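Local coordinates for hypothetical protein PSPTO_2114 (Pseudomonas syringae pv. tomato, PDB 2ODA) that is of uncertain biochemical function but belongs to a Pseudomonas-specific subfamily of the haloacid dehalogenase (HAD) superfamily of phosphatases and related hydrolases, at residues 8-13 and 54-59; 14-19 and 129-134; 18-23 and 140-145; 28-33 and 63-68; 36-41 and 174-179. All blocks are in the same frame, centred on the assembly; numbering follows the deposited sequence.

Contact 1. Residues 8-13 and 54-59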
# COMPACT_ATOMS: atom_id res chain seq x y z
N ALA B 8 8.22 6.49 -7.66
CA ALA B 8 9.26 6.07 -6.72
C ALA B 8 9.75 4.69 -7.12
O ALA B 8 8.98 3.90 -7.67
CB ALA B 8 8.72 6.04 -5.29
N LEU B 9 11.01 4.41 -6.82
CA LEU B 9 11.59 3.10 -7.00
C LEU B 9 12.19 2.61 -5.69
O LEU B 9 12.92 3.35 -4.99
CB LEU B 9 12.65 3.09 -8.11
CG LEU B 9 12.27 3.55 -9.53
CD1 LEU B 9 13.50 3.56 -10.43
CD2 LEU B 9 11.20 2.63 -10.13
N LEU B 10 11.88 1.36 -5.35
CA LEU B 10 12.46 0.69 -4.18
C LEU B 10 13.43 -0.37 -4.65
O LEU B 10 13.12 -1.08 -5.61
CB LEU B 10 11.35 0.01 -3.37
CG LEU B 10 10.21 0.95 -2.96
CD1 LEU B 10 9.19 0.15 -2.12
CD2 LEU B 10 10.73 2.18 -2.18
N PHE B 11 14.58 -0.49 -3.98
CA PHE B 11 15.59 -1.50 -4.35
C PHE B 11 15.98 -2.32 -3.14
O PHE B 11 16.21 -1.78 -2.07
CB PHE B 11 16.89 -0.82 -4.82
CG PHE B 11 16.78 -0.09 -6.12
CD1 PHE B 11 16.41 1.25 -6.15
CD2 PHE B 11 17.10 -0.73 -7.31
CE1 PHE B 11 16.34 1.95 -7.37
CE2 PHE B 11 17.05 -0.04 -8.53
CZ PHE B 11 16.67 1.30 -8.55
N GLY B 12 16.09 -3.63 -3.31
CA GLY B 12 16.87 -4.40 -2.33
C GLY B 12 18.30 -3.85 -2.30
O GLY B 12 18.79 -3.32 -3.29
N LEU B 13 18.98 -3.97 -1.17
CA LEU B 13 20.37 -3.57 -1.11
C LEU B 13 21.33 -4.71 -1.48
O LEU B 13 21.86 -4.75 -2.61
CB LEU B 13 20.69 -2.93 0.26
CG LEU B 13 22.11 -2.37 0.45
CD1 LEU B 13 22.43 -1.12 -0.45
CD2 LEU B 13 22.31 -2.07 1.92
N PRO B 54 12.83 9.60 -6.97
CA PRO B 54 12.92 9.17 -5.57
C PRO B 54 13.18 7.67 -5.47
O PRO B 54 12.42 6.86 -6.02
CB PRO B 54 11.54 9.52 -4.99
CG PRO B 54 11.01 10.62 -5.93
CD PRO B 54 11.50 10.16 -7.28
N CYS B 55 14.27 7.32 -4.78
CA CYS B 55 14.69 5.93 -4.60
C CYS B 55 15.01 5.70 -3.15
O CYS B 55 15.59 6.56 -2.50
CB CYS B 55 15.95 5.61 -5.45
SG CYS B 55 15.74 5.79 -7.24
N ALA B 56 14.65 4.52 -2.64
CA ALA B 56 15.07 4.08 -1.32
C ALA B 56 15.54 2.65 -1.43
O ALA B 56 15.04 1.90 -2.29
CB ALA B 56 13.90 4.12 -0.35
N TRP B 57 16.45 2.24 -0.54
CA TRP B 57 16.83 0.83 -0.45
C TRP B 57 16.21 0.15 0.75
O TRP B 57 15.95 0.78 1.79
CB TRP B 57 18.35 0.62 -0.46
CG TRP B 57 19.09 1.19 0.74
CD1 TRP B 57 19.74 2.40 0.80
CD2 TRP B 57 19.31 0.54 2.00
NE1 TRP B 57 20.32 2.55 2.04
CE2 TRP B 57 20.09 1.42 2.79
CE3 TRP B 57 18.90 -0.69 2.54
CZ2 TRP B 57 20.48 1.11 4.11
CZ3 TRP B 57 19.28 -1.00 3.86
CH2 TRP B 57 20.06 -0.10 4.63
N ILE B 58 15.99 -1.16 0.59
CA ILE B 58 15.38 -1.99 1.63
C ILE B 58 16.28 -3.18 1.88
O ILE B 58 16.75 -3.81 0.94
CB ILE B 58 14.01 -2.52 1.16
CG1 ILE B 58 13.04 -1.36 1.00
CG2 ILE B 58 13.48 -3.59 2.13
CD1 ILE B 58 11.71 -1.76 0.37
N ASP B 59 16.50 -3.50 3.15
CA ASP B 59 17.14 -4.78 3.47
C ASP B 59 16.69 -5.31 4.84
O ASP B 59 15.88 -4.67 5.54
CB ASP B 59 18.66 -4.69 3.35
CG ASP B 59 19.28 -5.98 2.80
OD1 ASP B 59 19.18 -7.02 3.48
OD2 ASP B 59 19.84 -5.96 1.70
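Leu9 and Phe11 pair with Cys55 and Trp57 in parallel register, and the backbone does most of the joining. Phe11 N donates to Ala56 O at 3.0 Å, while Phe11 O takes Ile58 N at 2.7 Å. Leu9 holds Pro54 O and Ala56 N in the same way. The last rung, Leu13 N to Ile58 O at 3.1 Å, is more bent (136° at the hydrogen), as the chain already turns away after Gly12. CA-H...O contacts fill the gaps, among them Trp57 CA to Phe11 O.

These are two inner strands of the Rossmann-like HAD sheet, with strand 109-112 on the far side of 9-12. Gly12 and Ser14 stand where most HAD phosphatases carry the two aspartates of motif I.

Apolar contacts differ on the two faces. Leu10 CD1 meets Ile58 CD1 at 4.0 Å, and CD2 of the same leucine meets Ala56 CB; helix 91-99 covers this side. On the other, Cys55 SG lies in the plane of the Phe11 ring, off its edge, 3.9 Å from CE1. Trp57 has CG wedged between its backbone N and carbonyl carbon (chi1 65°), and Leu13 CD2 sits over one indole face, 3.8 Å from the six-membered centroid, a CH-pi contact. Leu13 CB touches Asp59 OD2 at 3.5 Å; that carboxylate oxygen accepts from Ser14 N.

Contact 2. Residues 14-19 and 129-134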
# COMPACT_ATOMS: atom_id res chain seq x y z
N SER B 14 21.51 -5.66 -0.57
CA SER B 14 22.31 -6.86 -0.82
C SER B 14 21.72 -7.74 -1.94
O SER B 14 20.50 -7.98 -1.99
CB SER B 14 22.47 -7.66 0.50
OG SER B 14 23.00 -8.95 0.27
N GLY B 15 22.58 -8.21 -2.85
CA GLY B 15 22.14 -9.08 -3.96
C GLY B 15 21.28 -8.33 -4.97
O GLY B 15 20.44 -8.92 -5.68
N CYS B 16 21.48 -7.02 -5.03
CA CYS B 16 20.68 -6.22 -5.93
C CYS B 16 21.45 -4.96 -6.36
O CYS B 16 21.98 -4.93 -7.46
CB CYS B 16 19.31 -5.93 -5.29
SG CYS B 16 18.23 -4.83 -6.21
N LEU B 17 21.53 -3.94 -5.49
CA LEU B 17 22.38 -2.77 -5.75
C LEU B 17 23.87 -3.12 -5.60
O LEU B 17 24.70 -2.72 -6.41
CB LEU B 17 22.02 -1.63 -4.80
CG LEU B 17 20.63 -1.00 -5.02
CD1 LEU B 17 20.27 -0.11 -3.82
CD2 LEU B 17 20.65 -0.21 -6.33
N VAL B 18 24.18 -3.87 -4.55
CA VAL B 18 25.56 -4.18 -4.21
C VAL B 18 25.59 -5.66 -3.86
O VAL B 18 24.55 -6.33 -3.89
CB VAL B 18 26.05 -3.34 -2.98
CG1 VAL B 18 26.15 -1.82 -3.30
CG2 VAL B 18 25.15 -3.56 -1.77
N ASP B 19 26.76 -6.18 -3.50
CA ASP B 19 26.87 -7.53 -2.92
C ASP B 19 26.33 -8.64 -3.84
O ASP B 19 25.43 -9.42 -3.47
CB ASP B 19 26.23 -7.58 -1.51
CG ASP B 19 26.51 -8.90 -0.80
OD1 ASP B 19 27.50 -9.56 -1.15
OD2 ASP B 19 25.74 -9.26 0.10
N ILE B 129 10.22 -6.00 -10.31
CA ILE B 129 11.22 -6.39 -11.29
C ILE B 129 12.18 -7.32 -10.55
O ILE B 129 12.69 -6.95 -9.50
CB ILE B 129 12.01 -5.16 -11.86
CG1 ILE B 129 11.04 -4.23 -12.61
CG2 ILE B 129 13.25 -5.63 -12.73
CD1 ILE B 129 11.60 -2.80 -12.98
N GLY B 130 12.36 -8.51 -11.10
CA GLY B 130 13.27 -9.51 -10.55
C GLY B 130 14.61 -9.48 -11.27
O GLY B 130 14.69 -9.13 -12.45
N LEU B 131 15.66 -9.85 -10.54
CA LEU B 131 17.02 -9.84 -11.06
C LEU B 131 17.57 -11.27 -11.16
O LEU B 131 17.60 -11.99 -10.17
CB LEU B 131 17.93 -8.95 -10.18
CG LEU B 131 17.64 -7.43 -10.19
CD1 LEU B 131 18.57 -6.67 -9.22
CD2 LEU B 131 17.76 -6.83 -11.59
N ALA B 132 18.00 -11.65 -12.36
CA ALA B 132 18.29 -13.08 -12.63
C ALA B 132 19.71 -13.56 -12.30
O ALA B 132 19.98 -14.76 -12.33
CB ALA B 132 17.96 -13.39 -14.08
N SER B 133 20.62 -12.64 -12.02
CA SER B 133 22.04 -13.00 -11.87
C SER B 133 22.60 -12.84 -10.48
O SER B 133 23.44 -13.63 -10.04
CB SER B 133 22.91 -12.15 -12.82
OG SER B 133 22.55 -12.40 -14.19
N CYS B 134 22.19 -11.77 -9.80
CA CYS B 134 22.94 -11.31 -8.63
C CYS B 134 22.31 -11.66 -7.28
O CYS B 134 22.87 -11.33 -6.23
CB CYS B 134 23.18 -9.79 -8.71
SG CYS B 134 21.67 -8.87 -8.80
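Gly15 and Cys134 bring the two backbones together, CA to CA 5.2 Å, where a weakly bonded helical turn faces the loop leaving strand 127-131. Gly15 CA comes to 3.3 Å from Cys134 O, and the glycine turns with a positive phi of 69°. Gly15 O and Cys134 O lie 3.5 Å apart, both acceptors; Cys134 O is taken instead by Gly21 N. The wide, pi-type turn is closed by Val18 N on Leu13 O, while Gly15 N makes weak bonds back to Val18 O and Asp19 O. A single loose turn directly after the first strand is the squiggle of the HAD fold, here set against the C-terminal end of strand 127-131, two places along the sheet from 9-12.

Among the side chains, Cys16 meets Leu131: SG, anti to the backbone N (chi1 175°), touches Leu131 CD1 at 3.5 Å. Cys134 SG lies over the Gly15-Cys16 peptide, 3.4 Å from Gly15 O and 4.0 Å from Cys16 CA. Ser14 OG donates to Asp19 OD2 at 2.8 Å, on the anti side, tilted out of the carboxylate plane. Ala24 N also donates to this oxygen, while Thr38 OG1 holds Cys16 O.

Contact 3. Residues 18-23 and 140-145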
# COMPACT_ATOMS: atom_id res chain seq x y z
N VAL B 18 24.18 -3.87 -4.55
CA VAL B 18 25.56 -4.18 -4.21
C VAL B 18 25.59 -5.66 -3.86
O VAL B 18 24.55 -6.33 -3.89
CB VAL B 18 26.05 -3.34 -2.98
CG1 VAL B 18 26.15 -1.82 -3.30
CG2 VAL B 18 25.15 -3.56 -1.77
N ASP B 19 26.76 -6.18 -3.50
CA ASP B 19 26.87 -7.53 -2.92
C ASP B 19 26.33 -8.64 -3.84
O ASP B 19 25.43 -9.42 -3.47
CB ASP B 19 26.23 -7.58 -1.51
CG ASP B 19 26.51 -8.90 -0.80
OD1 ASP B 19 27.50 -9.56 -1.15
OD2 ASP B 19 25.74 -9.26 0.10
N PHE B 20 26.87 -8.69 -5.05
CA PHE B 20 26.48 -9.72 -6.02
C PHE B 20 26.56 -11.10 -5.36
O PHE B 20 27.59 -11.45 -4.77
CB PHE B 20 27.43 -9.65 -7.21
CG PHE B 20 27.08 -10.56 -8.36
CD1 PHE B 20 26.39 -10.06 -9.47
CD2 PHE B 20 27.46 -11.89 -8.35
CE1 PHE B 20 26.10 -10.88 -10.57
CE2 PHE B 20 27.13 -12.75 -9.45
CZ PHE B 20 26.44 -12.22 -10.56
N GLY B 21 25.47 -11.88 -5.46
CA GLY B 21 25.41 -13.19 -4.82
C GLY B 21 25.07 -13.22 -3.35
O GLY B 21 25.19 -14.27 -2.71
N ALA B 22 24.63 -12.07 -2.80
CA ALA B 22 24.15 -11.94 -1.40
C ALA B 22 25.15 -12.52 -0.40
O ALA B 22 24.79 -13.30 0.49
CB ALA B 22 22.75 -12.60 -1.21
N GLN B 23 26.42 -12.15 -0.57
CA GLN B 23 27.49 -12.74 0.25
C GLN B 23 27.55 -12.21 1.66
O GLN B 23 28.14 -12.85 2.55
CB GLN B 23 28.83 -12.58 -0.48
CG GLN B 23 28.81 -13.32 -1.82
CD GLN B 23 28.83 -14.82 -1.60
OE1 GLN B 23 29.86 -15.37 -1.22
NE2 GLN B 23 27.68 -15.48 -1.78
N LEU B 140 26.04 -16.77 -5.94
CA LEU B 140 27.46 -16.92 -6.20
C LEU B 140 28.17 -15.57 -6.19
O LEU B 140 27.66 -14.58 -6.75
CB LEU B 140 27.70 -17.66 -7.51
CG LEU B 140 27.18 -19.10 -7.65
CD1 LEU B 140 27.56 -19.61 -9.04
CD2 LEU B 140 27.80 -19.96 -6.59
N SER B 141 29.35 -15.53 -5.56
CA SER B 141 30.16 -14.33 -5.56
C SER B 141 30.56 -13.98 -7.00
O SER B 141 30.48 -14.85 -7.89
CB SER B 141 31.43 -14.56 -4.70
OG SER B 141 32.31 -15.46 -5.38
N PRO B 142 30.99 -12.72 -7.23
CA PRO B 142 31.52 -12.38 -8.56
C PRO B 142 32.57 -13.38 -9.06
O PRO B 142 32.48 -13.82 -10.21
CB PRO B 142 32.13 -10.99 -8.35
CG PRO B 142 31.26 -10.39 -7.24
CD PRO B 142 31.00 -11.55 -6.32
N SER B 143 33.51 -13.78 -8.20
CA SER B 143 34.55 -14.72 -8.64
C SER B 143 33.96 -16.10 -9.01
O SER B 143 34.35 -16.70 -10.03
CB SER B 143 35.68 -14.84 -7.61
OG SER B 143 35.22 -15.40 -6.38
N GLN B 144 33.00 -16.57 -8.21
CA GLN B 144 32.35 -17.86 -8.47
C GLN B 144 31.50 -17.81 -9.75
O GLN B 144 31.53 -18.75 -10.56
CB GLN B 144 31.48 -18.27 -7.28
CG GLN B 144 32.28 -18.63 -6.03
CD GLN B 144 31.39 -18.88 -4.84
OE1 GLN B 144 30.39 -18.17 -4.62
NE2 GLN B 144 31.73 -19.90 -4.04
N TRP B 145 30.74 -16.73 -9.89
CA TRP B 145 29.93 -16.49 -11.09
C TRP B 145 30.81 -16.44 -12.33
O TRP B 145 30.46 -17.02 -13.37
CB TRP B 145 29.14 -15.19 -10.93
CG TRP B 145 28.12 -14.91 -12.04
CD1 TRP B 145 28.22 -13.97 -13.04
CD2 TRP B 145 26.84 -15.54 -12.21
NE1 TRP B 145 27.09 -14.00 -13.83
CE2 TRP B 145 26.22 -14.94 -13.34
CE3 TRP B 145 26.15 -16.57 -11.52
CZ2 TRP B 145 24.96 -15.34 -13.80
CZ3 TRP B 145 24.90 -16.96 -11.98
CH2 TRP B 145 24.32 -16.35 -13.12
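Phe20 drives the edge of its ring into one face of the Trp145 indole. The pair is edge-to-face, its five-membered and phenyl centroids 4.8 Å apart and the planes at 62°. CZ leads, 3.5 Å from Trp145 CG and set over the indole toward the rim, while CE2 rests on Trp145 CB. At the Phe20 edge, near the ring plane, Leu140 O approaches CD2 to 3.1 Å. A chi1 of -174° sets Phe20 CG anti to the backbone N, with the CB-CG bond directed toward Trp145; CB, nearer the backbone, meets Pro142 CG at 3.9 Å.

Gly21 meets the same carbonyl oxygen: its CA is 3.3 Å from Leu140 O in a CA-H...O contact. It is the third residue of a type II turn from Asp19 to Ala22, and a side chain here would run straight into that oxygen. Gln23 bends back on itself, so that NE2 gives Gly21 O a nearly straight bond of 2.9 Å (172° at the hydrogen), coming from above the carbonyl plane. Its amide then packs beside Ser141 CB. Ser141 is the N-cap of the helix; its N donates to Gln144 OE1 at 3.0 Å, in plane and on a lone pair.

Cys134 also touches Phe20. Beyond, Trp145 leans on Arg156 and Arg157 of helix 150-167 and gives its O to Arg153, so the loop after helix 13-17 is seated against the start of helix 142-147, which Trp145 in turn joins to helix 150-167.

Contact 4. Residues 28-33 and 63-68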
# COMPACT_ATOMS: atom_id res chain seq x y z
N ASP B 28 29.13 -12.59 9.78
CA ASP B 28 28.57 -11.59 10.69
C ASP B 28 29.33 -10.26 10.66
O ASP B 28 28.86 -9.25 11.17
CB ASP B 28 28.54 -12.13 12.10
CG ASP B 28 27.50 -13.22 12.27
OD1 ASP B 28 26.40 -13.16 11.65
OD2 ASP B 28 27.80 -14.12 13.06
N THR B 29 30.51 -10.25 10.06
CA THR B 29 31.28 -9.01 10.05
C THR B 29 31.31 -8.43 8.65
O THR B 29 31.37 -9.18 7.66
CB THR B 29 32.71 -9.19 10.56
OG1 THR B 29 33.37 -10.13 9.73
CG2 THR B 29 32.71 -9.73 11.99
N PRO B 30 31.26 -7.10 8.55
CA PRO B 30 31.18 -6.46 7.22
C PRO B 30 32.45 -6.66 6.37
O PRO B 30 33.57 -6.61 6.89
CB PRO B 30 30.92 -5.00 7.53
CG PRO B 30 31.43 -4.79 8.92
CD PRO B 30 31.22 -6.10 9.65
N ASP B 31 32.24 -6.94 5.09
CA ASP B 31 33.31 -7.21 4.14
C ASP B 31 33.30 -6.15 3.04
O ASP B 31 32.33 -6.04 2.29
CB ASP B 31 33.09 -8.58 3.50
CG ASP B 31 34.32 -9.10 2.79
OD1 ASP B 31 34.62 -10.32 2.96
OD2 ASP B 31 34.98 -8.32 2.05
N ASP B 32 34.39 -5.39 2.93
CA ASP B 32 34.45 -4.30 1.93
C ASP B 32 34.22 -4.79 0.49
O ASP B 32 33.78 -4.02 -0.35
CB ASP B 32 35.81 -3.56 2.02
CG ASP B 32 35.96 -2.74 3.32
OD1 ASP B 32 34.94 -2.48 4.02
OD2 ASP B 32 37.10 -2.35 3.63
N GLU B 33 34.53 -6.06 0.21
CA GLU B 33 34.33 -6.59 -1.14
C GLU B 33 32.85 -6.64 -1.51
O GLU B 33 32.50 -6.50 -2.67
CB GLU B 33 34.94 -8.00 -1.30
CG GLU B 33 36.44 -8.00 -1.56
CD GLU B 33 37.01 -9.41 -1.69
OE1 GLU B 33 36.23 -10.41 -1.68
OE2 GLU B 33 38.24 -9.51 -1.83
N GLU B 63 22.19 -4.01 11.02
CA GLU B 63 22.74 -2.67 10.73
C GLU B 63 24.26 -2.69 10.52
O GLU B 63 24.80 -1.97 9.66
CB GLU B 63 22.37 -1.72 11.88
CG GLU B 63 22.73 -0.24 11.69
CD GLU B 63 24.20 0.06 11.94
OE1 GLU B 63 24.82 -0.61 12.78
OE2 GLU B 63 24.73 1.01 11.31
N ALA B 64 24.96 -3.53 11.29
CA ALA B 64 26.42 -3.67 11.18
C ALA B 64 26.88 -4.02 9.78
O ALA B 64 28.02 -3.72 9.39
CB ALA B 64 26.94 -4.72 12.17
N LEU B 65 25.98 -4.68 9.04
CA LEU B 65 26.24 -5.09 7.67
C LEU B 65 25.65 -4.16 6.60
O LEU B 65 26.34 -3.81 5.65
CB LEU B 65 25.79 -6.54 7.43
CG LEU B 65 26.43 -7.60 8.30
CD1 LEU B 65 25.92 -8.98 7.88
CD2 LEU B 65 27.97 -7.48 8.29
N SER B 66 24.39 -3.75 6.75
CA SER B 66 23.79 -2.93 5.69
C SER B 66 24.32 -1.49 5.67
O SER B 66 24.34 -0.85 4.61
CB SER B 66 22.26 -2.94 5.78
OG SER B 66 21.84 -2.45 7.03
N THR B 67 24.74 -0.96 6.83
CA THR B 67 25.28 0.41 6.82
C THR B 67 26.51 0.53 5.92
O THR B 67 26.53 1.39 5.03
CB THR B 67 25.47 0.99 8.27
OG1 THR B 67 24.18 1.19 8.86
CG2 THR B 67 26.22 2.32 8.26
N PRO B 68 27.54 -0.33 6.12
CA PRO B 68 28.70 -0.33 5.21
C PRO B 68 28.30 -0.68 3.77
O PRO B 68 28.84 -0.08 2.81
CB PRO B 68 29.62 -1.42 5.80
CG PRO B 68 29.22 -1.52 7.23
CD PRO B 68 27.73 -1.29 7.23
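Pro30, in the long loop between helices 13-17 and 41-51, lies across helix 63-69, the short helix that follows the second strand of the HAD core. Leu65 makes the closest approach through one branch alone. Its CD2 methyl is 3.3 Å from Pro30 N and 3.5 Å from Thr29 C, and also meets Asp28 O at 3.5 Å, so it presses on the peptide backbone as well as on the proline ring. The leucine and proline side chains cross at about a right angle, Pro30 CD 3.8 Å from Leu65 CD2.

In HAD enzymes C1 caps are inserted in the flap that follows the squiggle; 28-33 lies in the corresponding part of the chain, here a loop with no regular helix or strand, resting at the surface of the core. The Pro30 ring also touches the helix backbone: CG packs on Ala64 O at 3.6 Å, the carbonyl that Pro68, having no N-H, cannot bond, and the helix kinks at that point. Pro30 CB meets Pro68 CG at 3.9 Å, one proline ring touching the other through these carbons. Just beyond, Asp31 OD2 accepts from Glu33 N at 2.9 Å, an Asx turn within the loop itself.

Contact 5. Residues 36-41 and 174-179; sequences QLTPGA and DHLGEL
His175 comes first, meeting the Pro39 carbonyl: its CB lies 3.5 Å from Pro39 O. CG sits between the backbone N and the carbonyl carbon (chi1 55°). In the ring beyond it, ND1 takes a weak bond from Gly177 N, Gly177 CA lies at the ring edge in plane, and Glu178 CG covers one face.

Leu176 follows and carries most of the contact. Its N donates to a water at 3.0 Å, and this water gives its own two hydrogens to Thr38 OG1 (2.8 Å) and Pro39 O (2.7 Å). Three bonds thus fix the water as a bridge from Leu176 N to Pro39 O and the Thr38 hydroxyl. Thr38 OG1 donates to Cys16 O, outside the pair. Further out, Leu176 CD1 touches both Thr38 OG1 at 3.6 Å and Ala41 CB at 3.9 Å, with Leu131 and Ile111 of the sheet also touching this leucine.

Gly177 then passes close to Gly40, its N 3.7 Å from Gly40 CA. Neither residue has a side chain, and a CB on Gly40 would collide with that N. Gly40 is third in a type II turn from Thr38 to Ala41 and the N-cap of helix 41-51, while 176-178 form a 3-10 turn leading into helix 179-191. The two loops thus meet on the side of the sheet where the parallel strands end, the side on which HAD enzymes carry their active site.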
# COMPACT_ATOMS: atom_id res chain seq x y z
N GLN B 36 30.83 -3.71 -3.46
CA GLN B 36 30.96 -3.47 -4.90
C GLN B 36 29.54 -3.42 -5.47
O GLN B 36 28.71 -4.28 -5.17
CB GLN B 36 31.77 -4.58 -5.58
CG GLN B 36 31.96 -4.43 -7.12
CD GLN B 36 32.64 -5.65 -7.75
OE1 GLN B 36 33.22 -6.47 -7.05
NE2 GLN B 36 32.57 -5.76 -9.06
N LEU B 37 29.25 -2.38 -6.25
CA LEU B 37 27.98 -2.35 -7.02
C LEU B 37 27.84 -3.49 -8.02
O LEU B 37 28.83 -3.93 -8.61
CB LEU B 37 27.88 -1.02 -7.76
CG LEU B 37 27.75 0.20 -6.85
CD1 LEU B 37 28.29 1.46 -7.59
CD2 LEU B 37 26.32 0.40 -6.40
N THR B 38 26.61 -3.97 -8.22
CA THR B 38 26.32 -5.02 -9.20
C THR B 38 26.47 -4.53 -10.66
O THR B 38 26.42 -3.33 -10.92
CB THR B 38 24.92 -5.67 -8.98
OG1 THR B 38 23.90 -4.68 -9.11
CG2 THR B 38 24.85 -6.33 -7.59
N PRO B 39 26.69 -5.47 -11.60
CA PRO B 39 26.93 -5.05 -12.99
C PRO B 39 25.81 -4.14 -13.54
O PRO B 39 24.63 -4.45 -13.40
CB PRO B 39 27.01 -6.38 -13.74
CG PRO B 39 27.49 -7.37 -12.73
CD PRO B 39 26.79 -6.94 -11.45
N GLY B 40 26.20 -3.02 -14.12
CA GLY B 40 25.23 -2.08 -14.71
C GLY B 40 24.64 -1.08 -13.73
O GLY B 40 23.95 -0.16 -14.16
N ALA B 41 24.92 -1.23 -12.42
CA ALA B 41 24.33 -0.36 -11.39
C ALA B 41 24.73 1.11 -11.58
O ALA B 41 23.88 1.99 -11.49
CB ALA B 41 24.70 -0.84 -9.93
N ASP B 174 18.39 -9.38 -16.48
CA ASP B 174 19.65 -10.05 -16.13
C ASP B 174 20.46 -9.22 -15.12
O ASP B 174 21.24 -9.78 -14.34
CB ASP B 174 20.51 -10.21 -17.37
CG ASP B 174 20.04 -11.32 -18.30
OD1 ASP B 174 19.07 -12.06 -18.01
OD2 ASP B 174 20.69 -11.42 -19.37
N HIS B 175 20.34 -7.90 -15.21
CA HIS B 175 21.14 -6.99 -14.38
C HIS B 175 20.56 -5.59 -14.47
O HIS B 175 19.76 -5.32 -15.36
CB HIS B 175 22.63 -6.98 -14.84
CG HIS B 175 22.81 -6.65 -16.29
ND1 HIS B 175 22.80 -5.36 -16.78
CD2 HIS B 175 22.99 -7.45 -17.37
CE1 HIS B 175 22.97 -5.38 -18.09
NE2 HIS B 175 23.08 -6.64 -18.47
N LEU B 176 21.02 -4.70 -13.59
CA LEU B 176 20.52 -3.32 -13.55
C LEU B 176 20.79 -2.47 -14.81
O LEU B 176 20.14 -1.45 -15.03
CB LEU B 176 21.02 -2.59 -12.30
CG LEU B 176 20.51 -3.13 -10.96
CD1 LEU B 176 21.16 -2.37 -9.80
CD2 LEU B 176 18.98 -3.04 -10.89
N GLY B 177 21.73 -2.90 -15.65
CA GLY B 177 21.97 -2.17 -16.91
C GLY B 177 20.72 -2.22 -17.78
O GLY B 177 20.55 -1.41 -18.71
N GLU B 178 19.86 -3.20 -17.52
CA GLU B 178 18.61 -3.36 -18.28
C GLU B 178 17.41 -2.68 -17.63
O GLU B 178 16.28 -2.76 -18.14
CB GLU B 178 18.30 -4.86 -18.45
CG GLU B 178 19.27 -5.60 -19.35
CD GLU B 178 19.19 -5.16 -20.81
OE1 GLU B 178 18.13 -4.66 -21.22
OE2 GLU B 178 20.19 -5.33 -21.55
N LEU B 179 17.65 -1.98 -16.52
CA LEU B 179 16.52 -1.41 -15.77
C LEU B 179 15.74 -0.37 -16.57
O LEU B 179 14.52 -0.36 -16.53
CB LEU B 179 16.98 -0.80 -14.44
CG LEU B 179 15.86 -0.20 -13.58
CD1 LEU B 179 14.90 -1.29 -13.06
CD2 LEU B 179 16.47 0.52 -12.42
O HOH W 1 23.06 -5.64 -11.60

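From the N terminus, strand 9-12 enters the sheet and contact 1 closes the first long loop by pairing it with 55-58. Contacts 2 and 3 leave from overlapping segments that share Val18 and Asp19, and reach past the middle of the chain to the end of strand 127-131 and the helix after it. Contact 4 is nested inside both, joining the exposed loop to helix 63-69. Contact 5 starts within the loop of contact 1 and reaches the last connection, before helix 179-191; it crosses each of the other four. Contact 1 likewise crosses contacts 2, 3 and 4. Asp59 to Ser14 links contacts 1 and 2, and Thr38 to Cys16 links contacts 2 and 5.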